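Tyrosine recombinase XerH (Helicobacter pylori, PDB 5JK0) cuts and rejoins recombining DNA molecules as a site-specific tyrosine recombinase that takes part in chromosome segregation. Local coordinates at residues Tyr76-Pro79 / Leu80-His84; Leu123-Lys126 / Lys127-Ile131. All coordinates share one frame; numbering follows the deposited sequence.

Contact 1 (Tyr76-Pro79 / Leu80-His84). With nucleotides of chain G.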
ATOM      1  N   TYR D  76     -25.871   7.728   4.145  1.00 29.01           N
ATOM      2  CA  TYR D  76     -26.125   8.222   2.795  1.00 30.05           C
ATOM      3  C   TYR D  76     -26.898   9.540   2.763  1.00 31.00           C
ATOM      4  O   TYR D  76     -26.717  10.346   1.851  1.00 32.56           O
ATOM      5  CB  TYR D  76     -26.887   7.167   1.989  1.00 30.76           C
ATOM      6  CG  TYR D  76     -26.082   5.921   1.699  1.00 32.31           C
ATOM      7  CD1 TYR D  76     -25.274   5.840   0.572  1.00 32.82           C
ATOM      8  CD2 TYR D  76     -26.129   4.825   2.552  1.00 33.90           C
ATOM      9  CE1 TYR D  76     -24.536   4.704   0.301  1.00 33.73           C
ATOM     10  CE2 TYR D  76     -25.394   3.683   2.289  1.00 35.45           C
ATOM     11  CZ  TYR D  76     -24.599   3.630   1.162  1.00 35.39           C
ATOM     12  OH  TYR D  76     -23.863   2.497   0.895  1.00 38.33           O
ATOM     13  N   ALA D  77     -27.755   9.752   3.758  1.00 30.62           N
ATOM     14  CA  ALA D  77     -28.686  10.879   3.751  1.00 30.07           C
ATOM     15  C   ALA D  77     -27.993  12.243   3.746  1.00 30.80           C
ATOM     16  O   ALA D  77     -28.102  12.998   2.779  1.00 30.64           O
ATOM     17  CB  ALA D  77     -29.628  10.782   4.943  1.00 30.34           C
ATOM     18  N   LEU D  78     -27.288  12.552   4.829  1.00 30.28           N
ATOM     19  CA  LEU D  78     -26.670  13.867   4.997  1.00 30.01           C
ATOM     20  C   LEU D  78     -25.665  14.252   3.897  1.00 27.60           C
ATOM     21  O   LEU D  78     -25.732  15.370   3.386  1.00 27.67           O
ATOM     22  CB  LEU D  78     -25.993  13.960   6.371  1.00 31.27           C
ATOM     23  CG  LEU D  78     -25.304  15.286   6.711  1.00 33.08           C
ATOM     24  CD1 LEU D  78     -25.741  15.785   8.080  1.00 34.81           C
ATOM     25  CD2 LEU D  78     -23.792  15.135   6.659  1.00 32.89           C
ATOM     26  N   PRO D  79     -24.734  13.346   3.525  1.00 26.79           N
ATOM     27  CA  PRO D  79     -23.764  13.769   2.504  1.00 25.50           C
ATOM     28  C   PRO D  79     -24.391  14.142   1.158  1.00 23.81           C
ATOM     29  O   PRO D  79     -23.885  15.036   0.480  1.00 23.89           O
ATOM     30  CB  PRO D  79     -22.863  12.539   2.348  1.00 27.10           C
ATOM     31  CG  PRO D  79     -22.982  11.821   3.639  1.00 28.61           C
ATOM     32  CD  PRO D  79     -24.407  12.009   4.054  1.00 28.07           C
ATOM     33  N   LEU D  80     -25.478  13.474   0.783  1.00 22.98           N
ATOM     34  CA  LEU D  80     -26.120  13.742  -0.502  1.00 22.31           C
ATOM     35  C   LEU D  80     -26.955  15.022  -0.464  1.00 23.07           C
ATOM     36  O   LEU D  80     -27.073  15.721  -1.468  1.00 24.61           O
ATOM     37  CB  LEU D  80     -26.984  12.554  -0.927  1.00 23.34           C
ATOM     38  CG  LEU D  80     -26.211  11.264  -1.221  1.00 23.91           C
ATOM     39  CD1 LEU D  80     -27.119  10.215  -1.846  1.00 24.12           C
ATOM     40  CD2 LEU D  80     -25.008  11.540  -2.115  1.00 22.38           C
ATOM     41  N   LEU D  81     -27.533  15.328   0.694  1.00 21.95           N
ATOM     42  CA  LEU D  81     -28.269  16.576   0.861  1.00 24.97           C
ATOM     43  C   LEU D  81     -27.302  17.757   0.852  1.00 26.30           C
ATOM     44  O   LEU D  81     -27.651  18.856   0.418  1.00 25.26           O
ATOM     45  CB  LEU D  81     -29.084  16.560   2.154  1.00 26.42           C
ATOM     46  CG  LEU D  81     -30.187  15.504   2.241  1.00 28.38           C
ATOM     47  CD1 LEU D  81     -30.983  15.662   3.525  1.00 30.38           C
ATOM     48  CD2 LEU D  81     -31.101  15.581   1.028  1.00 30.20           C
ATOM     49  N   LYS D  82     -26.086  17.521   1.335  1.00 27.38           N
ATOM     50  CA  LYS D  82     -25.032  18.526   1.285  1.00 27.41           C
ATOM     51  C   LYS D  82     -24.648  18.828  -0.159  1.00 26.20           C
ATOM     52  O   LYS D  82     -24.399  19.980  -0.518  1.00 25.80           O
ATOM     53  CB  LYS D  82     -23.797  18.065   2.064  1.00 30.36           C
ATOM     54  CG  LYS D  82     -23.982  17.994   3.571  1.00 34.28           C
ATOM     55  CD  LYS D  82     -24.185  19.371   4.176  1.00 39.69           C
ATOM     56  CE  LYS D  82     -24.231  19.297   5.693  1.00 44.27           C
ATOM     57  NZ  LYS D  82     -22.990  18.687   6.250  1.00 47.39           N
ATOM     58  N   PHE D  83     -24.602  17.785  -0.983  1.00 24.46           N
ATOM     59  CA  PHE D  83     -24.225  17.939  -2.384  1.00 24.83           C
ATOM     60  C   PHE D  83     -25.289  18.691  -3.172  1.00 25.50           C
ATOM     61  O   PHE D  83     -24.967  19.477  -4.066  1.00 25.36           O
ATOM     62  CB  PHE D  83     -23.967  16.579  -3.035  1.00 24.14           C
ATOM     63  CG  PHE D  83     -23.689  16.667  -4.508  1.00 25.28           C
ATOM     64  CD1 PHE D  83     -22.513  17.236  -4.968  1.00 26.61           C
ATOM     65  CD2 PHE D  83     -24.608  16.197  -5.432  1.00 25.17           C
ATOM     66  CE1 PHE D  83     -22.255  17.330  -6.322  1.00 28.07           C
ATOM     67  CE2 PHE D  83     -24.354  16.285  -6.789  1.00 26.37           C
ATOM     68  CZ  PHE D  83     -23.177  16.853  -7.234  1.00 27.75           C
ATOM     69  N   HIS D  84     -26.554  18.443  -2.848  1.00 25.22           N
ATOM     70  CA  HIS D  84     -27.643  19.170  -3.484  1.00 27.06           C
ATOM     71  C   HIS D  84     -27.545  20.655  -3.160  1.00 27.20           C
ATOM     72  O   HIS D  84     -27.712  21.503  -4.037  1.00 29.22           O
ATOM     73  CB  HIS D  84     -29.001  18.628  -3.042  1.00 26.64           C
ATOM     74  CG  HIS D  84     -30.144  19.530  -3.388  1.00 29.06           C
ATOM     75  ND1 HIS D  84     -30.687  20.420  -2.487  1.00 30.17           N
ATOM     76  CD2 HIS D  84     -30.836  19.691  -4.540  1.00 30.01           C
ATOM     77  CE1 HIS D  84     -31.669  21.086  -3.068  1.00 31.11           C
ATOM     78  NE2 HIS D  84     -31.779  20.663  -4.314  1.00 30.95           N
TER
ATOM     79  P    DT G  19     -24.202  -1.046   0.452  1.00 48.36           P
ATOM     80  OP1  DT G  19     -24.316  -1.757  -0.840  1.00 48.95           O
ATOM     81  OP2  DT G  19     -24.841   0.278   0.628  1.00 50.21           O
ATOM     82  O5'  DT G  19     -24.742  -1.995   1.622  1.00 51.67           O
ATOM     83  C5'  DT G  19     -24.247  -3.329   1.736  1.00 48.66           C
ATOM     84  C4'  DT G  19     -23.939  -3.683   3.184  1.00 47.08           C
ATOM     85  O4'  DT G  19     -22.701  -3.046   3.593  1.00 46.07           O
ATOM     86  C3'  DT G  19     -25.001  -3.256   4.205  1.00 48.58           C
ATOM     87  O3'  DT G  19     -25.317  -4.347   5.059  1.00 48.55           O
ATOM     88  C2'  DT G  19     -24.324  -2.119   4.973  1.00 48.58           C
ATOM     89  C1'  DT G  19     -22.862  -2.520   4.885  1.00 46.97           C
ATOM     90  N1   DT G  19     -21.916  -1.382   5.056  1.00 47.85           N
ATOM     91  C2   DT G  19     -20.976  -1.432   6.060  1.00 48.48           C
ATOM     92  O2   DT G  19     -20.870  -2.370   6.830  1.00 47.88           O
ATOM     93  N3   DT G  19     -20.155  -0.338   6.130  1.00 48.54           N
ATOM     94  C4   DT G  19     -20.181   0.779   5.315  1.00 48.74           C
ATOM     95  O4   DT G  19     -19.399   1.713   5.458  1.00 49.75           O
ATOM     96  C5   DT G  19     -21.191   0.768   4.283  1.00 48.57           C
ATOM     97  C7   DT G  19     -21.314   1.925   3.337  1.00 50.71           C
ATOM     98  C6   DT G  19     -22.000  -0.300   4.204  1.00 48.05           C
TER
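Ala77 O receives two backbone N-H groups from the following turn: Leu81 N at 3.2 Å, in a bond with an N-H...O angle of 156°, and Leu80 N at 3.3 Å, in a weak, more bent one. The i to i+4 ladder of helix 74-93 then continues, with Lys82 N 3.0 Å from Leu78 O and Phe83 N 3.2 Å from Pro79 O. Pro79 has no N-H to give to the turn before it, and the helix is kinked there. Side chains of the later turn lean back over carbonyl oxygens of the earlier one. Leu80 turns CG beside its own backbone N (chi1 -65°), which sets that branch point 3.2 Å from Tyr76 O; Leu81 repeats the move over Ala77 O. Lys82 starts the same way but bends at chi2 and again at chi4, carrying its ammonium across the end of Leu78, with NZ 3.7 Å from CD2. Leu78 and Lys82 also pack on DNA phosphates, where a lysine charge would be favourable. Tyr76 reaches out from the helix to the DNA backbone: its OH lies 2.4 Å from OP2 of DT19 of chain G, so short that the exact length is doubtful, with the phosphate oxygen oblique to the ring. Within this core-binding domain, Leu80 packs on Phe23 of helix 12-30, Ala77 and Leu81 face helix 55-68, and Phe83 meets Phe113 of helix 107-117 edge-to-face while also touching Phe137 of helix 123-143.

Contact 2 (Leu123-Lys126 / Lys127-Ile131); sequences LATK and KNYRI. With nucleotides of chain H.
The first turns of helix 123-143 form a DNA-reading element, in which Ala124 and Asn128, one turn apart, meet through both backbone and water. Asn128 N donates to Ala124 O at 3.2 Å, and water 1 donates both to that carbonyl and to Asn128 OD1, 2.7 Å from the water. The second proton reaching OD1 comes from N6 of DA11 of chain H at 3.3 Å, in a bond with an N-H...O angle of 160°. Asn128 ND2 gives a weak bond to N7 of the same base, and N7 of DA10 of chain H is equally near it. The amide reaches the N6 and N7 edge of DA11 on its major-groove side, with OD1 the firmer contact; it is turned steeply from the base plane, so this is not the flat two-bond asparagine-adenine pair. The two donors at OD1 help fix which way the group is flipped. CB of Ala124 lies against DA11 as well, 3.6 Å from O5'.

Beside this base contact stands a phosphate contact. Thr125 holds OG1 beside its backbone N (chi1 -62°), where OG1 donates to OP2 of DA10 of chain H at a doubtfully short 2.4 Å. Ser122 OG is hydrogen-bonded to the same hydroxyl. The methyl takes the other course, anti to N, and CG2 rests 3.6 Å from CE1 of Tyr129, the two side chains running alongside each other. On the more open side of the helix, Lys127 stretches out past Leu123, while the polar end of Lys126 is taken by Thr118 OG1 and by Asn33 OD1 of the second subunit. Leu123 N donates to Asp242 OD2 of that second subunit.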
ATOM      1  N   LEU D 123     -10.576  11.522   8.285  1.00 36.99           N
ATOM      2  CA  LEU D 123     -10.347  10.758   7.064  1.00 37.28           C
ATOM      3  C   LEU D 123     -11.467   9.745   6.848  1.00 35.35           C
ATOM      4  O   LEU D 123     -11.850   9.462   5.714  1.00 34.24           O
ATOM      5  CB  LEU D 123      -8.991  10.048   7.121  1.00 40.59           C
ATOM      6  CG  LEU D 123      -8.615   9.156   5.935  1.00 43.24           C
ATOM      7  CD1 LEU D 123      -8.580   9.959   4.641  1.00 43.34           C
ATOM      8  CD2 LEU D 123      -7.281   8.466   6.180  1.00 46.23           C
ATOM      9  N   ALA D 124     -11.990   9.210   7.946  1.00 35.60           N
ATOM     10  CA  ALA D 124     -13.075   8.239   7.889  1.00 35.50           C
ATOM     11  C   ALA D 124     -14.350   8.873   7.347  1.00 34.10           C
ATOM     12  O   ALA D 124     -15.081   8.256   6.572  1.00 34.43           O
ATOM     13  CB  ALA D 124     -13.324   7.641   9.266  1.00 35.36           C
ATOM     14  N   THR D 125     -14.610  10.111   7.761  1.00 32.98           N
ATOM     15  CA  THR D 125     -15.780  10.850   7.299  1.00 30.50           C
ATOM     16  C   THR D 125     -15.688  11.117   5.801  1.00 29.05           C
ATOM     17  O   THR D 125     -16.680  11.007   5.078  1.00 28.78           O
ATOM     18  CB  THR D 125     -15.934  12.185   8.053  1.00 31.09           C
ATOM     19  OG1 THR D 125     -16.126  11.925   9.449  1.00 32.70           O
ATOM     20  CG2 THR D 125     -17.123  12.972   7.524  1.00 29.71           C
ATOM     21  N   LYS D 126     -14.489  11.463   5.343  1.00 29.34           N
ATOM     22  CA  LYS D 126     -14.242  11.691   3.925  1.00 29.91           C
ATOM     23  C   LYS D 126     -14.573  10.446   3.105  1.00 29.07           C
ATOM     24  O   LYS D 126     -15.125  10.540   2.009  1.00 29.64           O
ATOM     25  CB  LYS D 126     -12.784  12.102   3.690  1.00 32.77           C
ATOM     26  CG  LYS D 126     -12.375  13.410   4.352  1.00 35.86           C
ATOM     27  CD  LYS D 126     -10.867  13.617   4.262  1.00 40.20           C
ATOM     28  CE  LYS D 126     -10.437  14.953   4.855  1.00 42.17           C
ATOM     29  NZ  LYS D 126     -10.955  16.106   4.072  1.00 41.96           N
ATOM     30  N   LYS D 127     -14.240   9.279   3.648  1.00 29.95           N
ATOM     31  CA  LYS D 127     -14.494   8.015   2.966  1.00 29.96           C
ATOM     32  C   LYS D 127     -15.987   7.735   2.839  1.00 29.07           C
ATOM     33  O   LYS D 127     -16.445   7.240   1.810  1.00 29.41           O
ATOM     34  CB  LYS D 127     -13.806   6.863   3.697  1.00 31.43           C
ATOM     35  CG  LYS D 127     -12.291   6.946   3.685  1.00 34.37           C
ATOM     36  CD  LYS D 127     -11.665   5.741   4.363  1.00 35.88           C
ATOM     37  CE  LYS D 127     -10.149   5.810   4.308  1.00 38.47           C
ATOM     38  NZ  LYS D 127      -9.520   4.617   4.933  1.00 40.95           N
ATOM     39  N   ASN D 128     -16.740   8.056   3.887  1.00 28.22           N
ATOM     40  CA  ASN D 128     -18.188   7.866   3.879  1.00 26.90           C
ATOM     41  C   ASN D 128     -18.874   8.744   2.837  1.00 25.44           C
ATOM     42  O   ASN D 128     -19.802   8.304   2.157  1.00 23.24           O
ATOM     43  CB  ASN D 128     -18.774   8.156   5.261  1.00 26.53           C
ATOM     44  CG  ASN D 128     -18.336   7.147   6.304  1.00 27.99           C
ATOM     45  OD1 ASN D 128     -17.958   6.022   5.977  1.00 28.42           O
ATOM     46  ND2 ASN D 128     -18.391   7.545   7.568  1.00 27.50           N
ATOM     47  N   TYR D 129     -18.415   9.987   2.724  1.00 25.75           N
ATOM     48  CA  TYR D 129     -18.927  10.913   1.720  1.00 25.65           C
ATOM     49  C   TYR D 129     -18.681  10.377   0.315  1.00 25.84           C
ATOM     50  O   TYR D 129     -19.560  10.433  -0.545  1.00 25.39           O
ATOM     51  CB  TYR D 129     -18.277  12.290   1.873  1.00 25.23           C
ATOM     52  CG  TYR D 129     -18.939  13.190   2.890  1.00 26.21           C
ATOM     53  CD1 TYR D 129     -19.166  12.758   4.189  1.00 26.95           C
ATOM     54  CD2 TYR D 129     -19.319  14.481   2.554  1.00 26.76           C
ATOM     55  CE1 TYR D 129     -19.768  13.582   5.122  1.00 27.71           C
ATOM     56  CE2 TYR D 129     -19.919  15.314   3.479  1.00 28.37           C
ATOM     57  CZ  TYR D 129     -20.139  14.859   4.763  1.00 28.57           C
ATOM     58  OH  TYR D 129     -20.735  15.687   5.685  1.00 29.70           O
ATOM     59  N   ARG D 130     -17.477   9.861   0.096  1.00 25.80           N
ATOM     60  CA  ARG D 130     -17.093   9.301  -1.194  1.00 26.32           C
ATOM     61  C   ARG D 130     -17.969   8.108  -1.566  1.00 26.57           C
ATOM     62  O   ARG D 130     -18.479   8.027  -2.682  1.00 26.81           O
ATOM     63  CB  ARG D 130     -15.619   8.887  -1.174  1.00 27.71           C
ATOM     64  CG  ARG D 130     -15.150   8.188  -2.436  1.00 28.79           C
ATOM     65  CD  ARG D 130     -13.687   7.786  -2.324  1.00 30.37           C
ATOM     66  NE  ARG D 130     -13.247   7.002  -3.474  1.00 31.98           N
ATOM     67  CZ  ARG D 130     -13.368   5.682  -3.565  1.00 34.07           C
ATOM     68  NH1 ARG D 130     -13.918   4.996  -2.572  1.00 33.50           N
ATOM     69  NH2 ARG D 130     -12.941   5.046  -4.647  1.00 35.57           N
ATOM     70  N   ILE D 131     -18.140   7.189  -0.620  1.00 26.66           N
ATOM     71  CA  ILE D 131     -18.981   6.012  -0.821  1.00 28.44           C
ATOM     72  C   ILE D 131     -20.425   6.412  -1.131  1.00 26.53           C
ATOM     73  O   ILE D 131     -21.084   5.799  -1.974  1.00 27.34           O
ATOM     74  CB  ILE D 131     -18.955   5.090   0.418  1.00 31.24           C
ATOM     75  CG1 ILE D 131     -17.560   4.490   0.605  1.00 35.11           C
ATOM     76  CG2 ILE D 131     -19.986   3.978   0.295  1.00 31.65           C
ATOM     77  CD1 ILE D 131     -17.418   3.662   1.862  1.00 37.62           C
TER
ATOM     78  P    DA H  10     -15.354  13.749  12.358  1.00 37.09           P
ATOM     79  OP1  DA H  10     -14.256  14.516  12.981  1.00 36.37           O
ATOM     80  OP2  DA H  10     -15.522  13.771  10.888  1.00 37.75           O
ATOM     81  O5'  DA H  10     -15.234  12.222  12.815  1.00 33.13           O
ATOM     82  C5'  DA H  10     -15.386  11.884  14.186  1.00 32.58           C
ATOM     83  C4'  DA H  10     -15.342  10.380  14.382  1.00 32.31           C
ATOM     84  O4'  DA H  10     -16.610   9.794  13.979  1.00 30.94           O
ATOM     85  C3'  DA H  10     -14.261   9.652  13.572  1.00 32.75           C
ATOM     86  O3'  DA H  10     -13.551   8.753  14.413  1.00 34.46           O
ATOM     87  C2'  DA H  10     -15.063   8.900  12.508  1.00 32.36           C
ATOM     88  C1'  DA H  10     -16.348   8.617  13.262  1.00 31.77           C
ATOM     89  N9   DA H  10     -17.484   8.318  12.395  1.00 31.08           N
ATOM     90  C8   DA H  10     -17.888   9.014  11.291  1.00 30.62           C
ATOM     91  N7   DA H  10     -18.946   8.506  10.701  1.00 31.19           N
ATOM     92  C5   DA H  10     -19.255   7.396  11.471  1.00 30.93           C
ATOM     93  C6   DA H  10     -20.271   6.425  11.374  1.00 30.93           C
ATOM     94  N6   DA H  10     -21.202   6.424  10.415  1.00 30.74           N
ATOM     95  N1   DA H  10     -20.295   5.450  12.308  1.00 30.67           N
ATOM     96  C2   DA H  10     -19.363   5.452  13.268  1.00 31.21           C
ATOM     97  N3   DA H  10     -18.360   6.307  13.461  1.00 31.73           N
ATOM     98  C4   DA H  10     -18.362   7.265  12.518  1.00 31.20           C
ATOM     99  P    DA H  11     -12.117   8.183  13.962  1.00 45.68           P
ATOM    100  OP1  DA H  11     -11.582   7.394  15.093  1.00 47.18           O
ATOM    101  OP2  DA H  11     -11.335   9.312  13.414  1.00 46.22           O
ATOM    102  O5'  DA H  11     -12.453   7.200  12.743  1.00 46.22           O
ATOM    103  C5'  DA H  11     -12.274   5.795  12.883  1.00 47.01           C
ATOM    104  C4'  DA H  11     -13.446   5.161  13.614  1.00 46.50           C
ATOM    105  O4'  DA H  11     -14.686   5.505  12.939  1.00 44.55           O
ATOM    106  C3'  DA H  11     -13.402   3.633  13.687  1.00 48.50           C
ATOM    107  O3'  DA H  11     -13.664   3.196  15.012  1.00 50.53           O
ATOM    108  C2'  DA H  11     -14.495   3.185  12.717  1.00 46.78           C
ATOM    109  C1'  DA H  11     -15.472   4.348  12.774  1.00 43.93           C
ATOM    110  N9   DA H  11     -16.262   4.497  11.554  1.00 41.46           N
ATOM    111  C8   DA H  11     -16.081   5.421  10.564  1.00 39.75           C
ATOM    112  N7   DA H  11     -16.939   5.315   9.578  1.00 38.51           N
ATOM    113  C5   DA H  11     -17.737   4.243   9.943  1.00 38.35           C
ATOM    114  C6   DA H  11     -18.837   3.621   9.319  1.00 38.22           C
ATOM    115  N6   DA H  11     -19.336   4.014   8.143  1.00 35.85           N
ATOM    116  N1   DA H  11     -19.405   2.574   9.954  1.00 40.88           N
ATOM    117  C2   DA H  11     -18.903   2.183  11.131  1.00 41.30           C
ATOM    118  N3   DA H  11     -17.875   2.688  11.813  1.00 41.20           N
ATOM    119  C4   DA H  11     -17.331   3.726  11.158  1.00 40.11           C
TER
HETATM  120  O   HOH W   1     -15.508   5.375   7.017  1.00 41.60           O

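Overall arrangement
From the N terminus, the chain reaches contact 1 in helix 74-93, passes through helix 107-117 and arrives at contact 2 at the start of helix 123-143. Each contact joins successive turns of one helix, so neither closes a loop; they follow in series without nesting or crossing, their centres about 12 Å apart within the core-binding domain. Tyr129 of contact 2 ties the two helices together: its OH lies 3.3 Å from CD2 of Leu78, and its ring packs on Pro79, with CE1 4.0 Å from CG. Towards the DNA, contact 1 meets backbone phosphates, one of them on chain G, and contact 2 meets both a phosphate and adenine base edges of chain H.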